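Local coordinates for aerotolerance-related membrane protein (Bacteroides fragilis, PDB 4JDU), which binds calcium through its von Willebrand factor type A domain, the part of this membrane protein present here, and is probably linked to oxygen tolerance, at residues G88-I91 and G92-I95. The protein carries 6 engineered substitutions. Sequence-based numbering, arbitrary orientation.
Sequences GTAI and GAAI. With CA (calcium ion), chain C.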
loop_
_atom_site.group_PDB
_atom_site.type_symbol
_atom_site.label_atom_id
_atom_site.label_comp_id
_atom_site.label_asym_id
_atom_site.label_seq_id
_atom_site.Cartn_x
_atom_site.Cartn_y
_atom_site.Cartn_z
ATOM N N GLY A 88 12.176 5.073 -5.942
ATOM C CA GLY A 88 11.374 4.653 -7.079
ATOM C C GLY A 88 10.063 4.050 -6.621
ATOM O O GLY A 88 9.702 4.167 -5.449
ATOM N N THR A 89 9.356 3.393 -7.540
ATOM C CA THR A 89 8.054 2.803 -7.228
ATOM C C THR A 89 7.826 1.464 -7.939
ATOM O O THR A 89 7.619 1.422 -9.156
ATOM C CB THR A 89 6.927 3.792 -7.550
ATOM O OG1 THR A 89 7.090 4.959 -6.730
ATOM C CG2 THR A 89 5.559 3.163 -7.289
ATOM N N ALA A 90 7.857 0.380 -7.161
ATOM C CA ALA A 90 7.857 -0.984 -7.697
ATOM C C ALA A 90 6.722 -1.829 -7.119
ATOM O O ALA A 90 6.956 -2.743 -6.318
ATOM C CB ALA A 90 9.192 -1.648 -7.414
ATOM N N ILE A 91 5.497 -1.526 -7.539
ATOM C CA ILE A 91 4.326 -2.218 -7.028
ATOM C C ILE A 91 4.365 -3.724 -7.340
ATOM O O ILE A 91 3.994 -4.554 -6.498
ATOM C CB ILE A 91 3.023 -1.580 -7.580
ATOM C CG1 ILE A 91 2.937 -0.103 -7.170
ATOM C CG2 ILE A 91 1.807 -2.346 -7.087
ATOM C CD1 ILE A 91 1.729 0.632 -7.763
ATOM N N GLY A 92 4.817 -4.085 -8.538
ATOM C CA GLY A 92 4.892 -5.488 -8.922
ATOM C C GLY A 92 5.807 -6.270 -8.000
ATOM O O GLY A 92 5.470 -7.365 -7.550
ATOM N N ALA A 93 6.973 -5.706 -7.711
ATOM C CA ALA A 93 7.903 -6.352 -6.792
ATOM C C ALA A 93 7.272 -6.556 -5.417
ATOM O O ALA A 93 7.485 -7.593 -4.786
ATOM C CB ALA A 93 9.197 -5.549 -6.687
ATOM N N ALA A 94 6.493 -5.578 -4.959
ATOM C CA ALA A 94 5.826 -5.680 -3.662
ATOM C C ALA A 94 4.745 -6.764 -3.656
ATOM O O ALA A 94 4.632 -7.527 -2.686
ATOM C CB ALA A 94 5.245 -4.319 -3.234
ATOM N N ILE A 95 3.961 -6.845 -4.727
ATOM C CA ILE A 95 2.934 -7.886 -4.826
ATOM C C ILE A 95 3.571 -9.263 -4.884
ATOM O O ILE A 95 3.116 -10.194 -4.207
ATOM C CB ILE A 95 2.029 -7.665 -6.046
ATOM C CG1 ILE A 95 1.264 -6.351 -5.883
ATOM C CG2 ILE A 95 1.080 -8.852 -6.242
ATOM C CD1 ILE A 95 0.520 -5.956 -7.159
HETATM CA CA CA C . 6.039 6.872 -5.758
HETATM O O HOH W 1 8.186 8.407 -5.588
HETATM O O HOH W 2 6.031 8.216 -7.827
#
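Ile91 and Ile95, one helical turn apart, meet through the branch methyl of the first and the chain end of the second, CG2 of Ile91 lying 3.8 Å from CD1 of Ile95. In both, chi1 near -60° sets CG1 beside the backbone nitrogen and CG2 anti to it; this turns CG2 of Ile91 to the next turn and brings CG1 of Ile95 to 3.3 Å from O of Ile91. N of Ile95 also donates to O of Ile91 at 2.9 Å, nearly in line with the C=O bond (162°). At the N-cap, Ala90 opens the helix: its O accepts N of Ala94 at 3.2 Å, in the carbonyl plane, and its CB rests 4.0 Å from CB of Ala93. Directly before this cap, Thr89 binds the metal at what corresponds to the metal ion-dependent adhesion site (MIDAS) of the vWA fold. Thr89 OG1, placed anti to the carbonyl carbon, binds calcium at 2.4 Å; Ser18, Ser20 and two waters supply further ligands. Inward, both isoleucines pack on Val114 of the central sheet, and Ile91 and Ala94 share Phe55. Helix 125-134 meets the same pair of isoleucines through Ala125 and Ala128.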